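Local coordinates for TssK (Serratia sp. FS14, PDB 5Y0E), which probably serves as a trimeric baseplate component of the bacterial type VI secretion system, linking the baseplate to the membrane complex, at the interface of chains A and B. Numbering follows the deposited sequence. Chains: chain A/B, TssK.

Contacts 1 and 2 belong to the same A/B interface, the centres of their C-alpha atoms about 23 Å apart. Chain B's helix 17-37 runs between them: B:Gln22, near its start, works in contact 2, and B:Trp34 and B:Ala37, at its end, work in contact 1. Contact 1 sets that helix end against loops and strand 64-68 of chain A, and A:Gly35 brings in chain A's copy of the helix. In contact 2 the N-terminal strand 6-7 of chain B pairs with strand 142-149 of chain A. The two grips should fix the direction of the helix across its neighbour, consistent with the trimer in the deposited assembly.

Contact 1: the interface of chains A and B. Residues chain A 35, 39, 42, 46, 68, 72, 191; chain B 34, 37-38.
The imidazole NE2 of B:His38 donates a hydrogen bond to the backbone carbonyl O of A:Phe42 at 2.8 Å. In this subunit interface of the TssK family (VasE/ImpJ), the end of chain B's helix 17-37 and the residue after it press against the end of chain A's helix 17-37, loops and strand 64-68. The acceptor lies near the imidazole plane, but the donor meets the carbonyl well bent, with a C=O...N angle of 111°. The second ring nitrogen, ND1, turns back to its own helix and donates to B:Trp34 O at 2.9 Å, a straighter bond (165° at H). With CG of B:His38 anti to the carbonyl carbon (chi1 -60°), the ring is placed to make both bonds, and together they fix its rotation; if both nitrogens do donate, the imidazole would be cationic, though protons are not seen.

The hydroxyl OG of A:Ser39 lies above one side of this ring, out toward the rim at CG of B:His38, 3.8 Å away. A:Leu191 crosses on the opposite side, its CD1 4.1 Å from NE2 of B:His38, while A:Ile68 meets the CE1 corner tip to tip, its CD1 at 3.2 Å from CE1 of B:His38.

The same A:Ile68 methyl also meets B:Ala37 CB (3.6 Å). A:Leu46 CD1 closes on that CB as well, so the small alanine is held between two branched chains.

B:Trp34 supplies the second polar link: its indole NE1 donates to the carbonyl O of A:Gly72 at 2.9 Å, with the acceptor at the ring edge and close to its plane. The six-membered ring end reaches the other way into chain A. CZ3 of B:Trp34 lies 3.3 Å from A:Gly35 CA, which covers one face near the rim. From the other side A:Phe42 arrives obliquely, its CB near CH2 of the indole.

Contact 2: the interface of chains A and B. Residues chain A 127, 144-147; chain B 5-8, 22.
B:Val8 N donates to the backbone O of A:Gln145 at 2.8 Å, and A:Gly147 N reaches back to B:Lys6 O. The latter is modelled at 2.5 Å, shorter than usual, and its exact length deserves little weight. These bonds make an antiparallel bridge in which A:Phe146 pairs with B:Val7 and A:Gly147 with B:Lys6. Being main-chain bonds, they fix the register of the two segments and would be expected to depend little on the side chains.

The polar side chains add close polar contacts for which no hydrogen bond is assigned. The phenol OH of A:Tyr127 points at a face of the B:His5 imidazole, offset toward the rim and 3.2 Å from CG. The two side chains cross at about a right angle, with the tyrosine meeting the ring by its tip. A:Tyr127 is turned there with CG between the backbone N and the carbonyl carbon (chi1 68°). B:Gln22 bends at chi2 (-68°), which carries its amide NE2 to the rim of the A:Phe146 ring between CE1 and CZ, 3.4 Å from CZ, rather than over its face. Amide and phenyl planes stand 85° apart.

Apolar packing fills in around the paired backbones. The A:Phe146 ring lies between the N-terminal segment and the helix, touching B:His5 CB with CD1 at 3.9 Å and B:Gln22 with CE1 and CZ. Beyond the bridge, B:Val8 CB packs on the aliphatic A:Gln145 CB at 4.0 Å, and its CG2 methyl lies by the A:Phe146 carbonyl, 3.5 Å from O, with A:Gly147 CA just beyond.

In the fold, chain B's short N-terminal strand 6-7 is added to strand 142-149 of chain A, with A:Tyr127 contributed by strand 124-131 and B:Gln22 by helix 17-37.

Contact 1: the interface of chains A and B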
# COMPACT_ATOMS: atom_id res chain seq x y z
N GLY A 35 14.08 -5.43 -17.11
CA GLY A 35 13.22 -5.92 -16.05
C GLY A 35 13.85 -5.78 -14.69
O GLY A 35 13.23 -5.26 -13.76
N SER A 39 12.58 -3.80 -10.84
CA SER A 39 11.93 -4.68 -9.88
C SER A 39 12.98 -5.26 -8.95
O SER A 39 13.84 -6.03 -9.37
CB SER A 39 11.17 -5.80 -10.57
OG SER A 39 10.21 -5.28 -11.44
N PHE A 42 12.65 -9.82 -7.93
CA PHE A 42 12.06 -10.13 -9.22
C PHE A 42 11.88 -11.61 -9.49
O PHE A 42 11.19 -11.97 -10.44
CB PHE A 42 12.91 -9.52 -10.32
CG PHE A 42 14.33 -9.98 -10.30
CD1 PHE A 42 14.70 -11.18 -10.84
CD2 PHE A 42 15.30 -9.19 -9.75
CE1 PHE A 42 15.98 -11.60 -10.82
CE2 PHE A 42 16.60 -9.61 -9.73
CZ PHE A 42 16.94 -10.81 -10.27
N LEU A 46 4.92 -17.27 -9.71
CA LEU A 46 3.57 -16.77 -9.89
C LEU A 46 2.55 -17.84 -9.58
O LEU A 46 1.48 -17.54 -9.05
CB LEU A 46 3.35 -16.32 -11.33
CG LEU A 46 4.02 -15.03 -11.69
CD1 LEU A 46 4.14 -15.01 -13.16
CD2 LEU A 46 3.14 -13.91 -11.19
N ILE A 68 9.99 -16.77 -12.26
CA ILE A 68 11.28 -16.28 -12.71
C ILE A 68 12.36 -16.79 -11.77
O ILE A 68 12.23 -16.69 -10.55
CB ILE A 68 11.28 -14.74 -12.76
CG1 ILE A 68 10.53 -14.28 -13.99
CG2 ILE A 68 12.68 -14.22 -12.84
CD1 ILE A 68 9.81 -13.02 -13.79
N GLY A 72 17.22 -14.56 -13.61
CA GLY A 72 16.43 -13.77 -14.53
C GLY A 72 15.60 -14.58 -15.49
O GLY A 72 14.85 -13.99 -16.28
N LEU A 191 5.84 -14.35 -6.44
CA LEU A 191 5.66 -13.08 -7.12
C LEU A 191 4.25 -12.56 -7.01
O LEU A 191 4.04 -11.37 -7.18
CB LEU A 191 6.07 -13.18 -8.59
CG LEU A 191 7.57 -13.25 -8.71
CD1 LEU A 191 8.00 -13.40 -10.13
CD2 LEU A 191 8.21 -12.04 -8.09
N TRP B 34 8.07 -11.66 -18.58
CA TRP B 34 8.76 -10.87 -17.60
C TRP B 34 7.91 -9.72 -17.16
O TRP B 34 7.89 -9.37 -16.02
CB TRP B 34 10.03 -10.31 -18.19
CG TRP B 34 11.23 -10.71 -17.49
CD1 TRP B 34 12.01 -11.73 -17.80
CD2 TRP B 34 11.80 -10.10 -16.35
NE1 TRP B 34 13.04 -11.81 -16.93
CE2 TRP B 34 12.93 -10.81 -16.02
CE3 TRP B 34 11.46 -9.00 -15.57
CZ2 TRP B 34 13.73 -10.49 -14.97
CZ3 TRP B 34 12.24 -8.69 -14.54
CH2 TRP B 34 13.37 -9.42 -14.24
N ALA B 37 4.78 -10.82 -15.08
CA ALA B 37 5.09 -11.31 -13.76
C ALA B 37 5.24 -10.19 -12.76
O ALA B 37 5.14 -10.43 -11.56
CB ALA B 37 6.36 -12.15 -13.77
N HIS B 38 5.48 -8.97 -13.21
CA HIS B 38 5.71 -7.86 -12.31
C HIS B 38 4.73 -6.70 -12.46
O HIS B 38 4.99 -5.63 -11.92
CB HIS B 38 7.13 -7.36 -12.49
CG HIS B 38 8.16 -8.40 -12.21
ND1 HIS B 38 8.73 -9.16 -13.20
CD2 HIS B 38 8.68 -8.85 -11.04
CE1 HIS B 38 9.59 -10.01 -12.66
NE2 HIS B 38 9.57 -9.84 -11.35

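Contact 2: the interface of chains A and B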
# COMPACT_ATOMS: atom_id res chain seq x y z
N TYR A 127 14.79 -30.59 -28.73
CA TYR A 127 13.78 -31.55 -29.15
C TYR A 127 13.21 -31.10 -30.49
O TYR A 127 13.32 -29.94 -30.88
CB TYR A 127 12.67 -31.69 -28.12
CG TYR A 127 11.80 -30.47 -27.96
CD1 TYR A 127 12.22 -29.37 -27.23
CD2 TYR A 127 10.53 -30.44 -28.50
CE1 TYR A 127 11.43 -28.29 -27.07
CE2 TYR A 127 9.73 -29.35 -28.34
CZ TYR A 127 10.18 -28.27 -27.62
OH TYR A 127 9.37 -27.19 -27.47
N LEU A 144 11.61 -28.06 -36.92
CA LEU A 144 12.67 -27.33 -36.24
C LEU A 144 13.08 -28.03 -34.95
O LEU A 144 12.34 -28.83 -34.39
CB LEU A 144 12.27 -25.89 -35.91
CG LEU A 144 11.69 -24.96 -37.00
CD1 LEU A 144 11.77 -23.52 -36.56
CD2 LEU A 144 12.39 -25.12 -38.33
N GLN A 145 14.27 -27.70 -34.50
CA GLN A 145 14.73 -28.08 -33.17
C GLN A 145 14.51 -26.92 -32.21
O GLN A 145 15.10 -25.84 -32.37
CB GLN A 145 16.20 -28.49 -33.21
CG GLN A 145 16.34 -29.98 -33.15
CD GLN A 145 17.76 -30.46 -33.30
OE1 GLN A 145 18.60 -29.77 -33.84
NE2 GLN A 145 18.03 -31.66 -32.81
N PHE A 146 13.66 -27.14 -31.22
CA PHE A 146 13.41 -26.17 -30.17
C PHE A 146 14.25 -26.48 -28.95
O PHE A 146 14.87 -27.53 -28.84
CB PHE A 146 11.94 -26.16 -29.77
CG PHE A 146 11.04 -25.62 -30.82
CD1 PHE A 146 10.84 -24.27 -30.94
CD2 PHE A 146 10.36 -26.48 -31.67
CE1 PHE A 146 9.97 -23.77 -31.92
CE2 PHE A 146 9.51 -25.99 -32.64
CZ PHE A 146 9.30 -24.63 -32.77
N GLY A 147 14.26 -25.54 -28.02
CA GLY A 147 14.98 -25.68 -26.77
C GLY A 147 14.01 -25.73 -25.61
O GLY A 147 13.03 -24.99 -25.57
N HIS B 5 8.67 -21.67 -27.65
CA HIS B 5 9.97 -22.12 -27.19
C HIS B 5 11.11 -21.56 -28.02
O HIS B 5 10.93 -21.05 -29.12
CB HIS B 5 10.05 -23.63 -27.19
CG HIS B 5 9.08 -24.26 -26.26
ND1 HIS B 5 9.37 -24.53 -24.94
CD2 HIS B 5 7.79 -24.63 -26.44
CE1 HIS B 5 8.32 -25.06 -24.36
NE2 HIS B 5 7.34 -25.13 -25.25
N LYS B 6 12.30 -21.69 -27.47
CA LYS B 6 13.49 -21.12 -28.06
C LYS B 6 14.01 -22.01 -29.18
O LYS B 6 14.01 -23.23 -29.08
CB LYS B 6 14.56 -20.91 -26.99
CG LYS B 6 15.81 -20.27 -27.47
CD LYS B 6 16.77 -20.07 -26.34
CE LYS B 6 18.05 -19.43 -26.86
NZ LYS B 6 19.12 -19.17 -25.84
N VAL B 7 14.42 -21.38 -30.27
CA VAL B 7 14.91 -22.07 -31.45
C VAL B 7 16.35 -22.49 -31.20
O VAL B 7 17.13 -21.74 -30.61
CB VAL B 7 14.81 -21.14 -32.67
CG1 VAL B 7 15.53 -21.72 -33.86
CG2 VAL B 7 13.36 -20.86 -32.98
N VAL B 8 16.69 -23.71 -31.61
CA VAL B 8 18.07 -24.16 -31.61
C VAL B 8 18.62 -23.95 -33.00
O VAL B 8 17.97 -24.30 -33.99
CB VAL B 8 18.19 -25.63 -31.19
CG1 VAL B 8 19.62 -26.10 -31.35
CG2 VAL B 8 17.75 -25.82 -29.77
N GLN B 22 9.44 -18.30 -35.37
CA GLN B 22 9.39 -18.90 -34.04
C GLN B 22 10.34 -18.20 -33.09
O GLN B 22 10.04 -18.05 -31.91
CB GLN B 22 9.72 -20.38 -34.14
CG GLN B 22 8.70 -21.17 -34.90
CD GLN B 22 7.39 -21.24 -34.20
OE1 GLN B 22 6.37 -20.84 -34.73
NE2 GLN B 22 7.40 -21.77 -32.98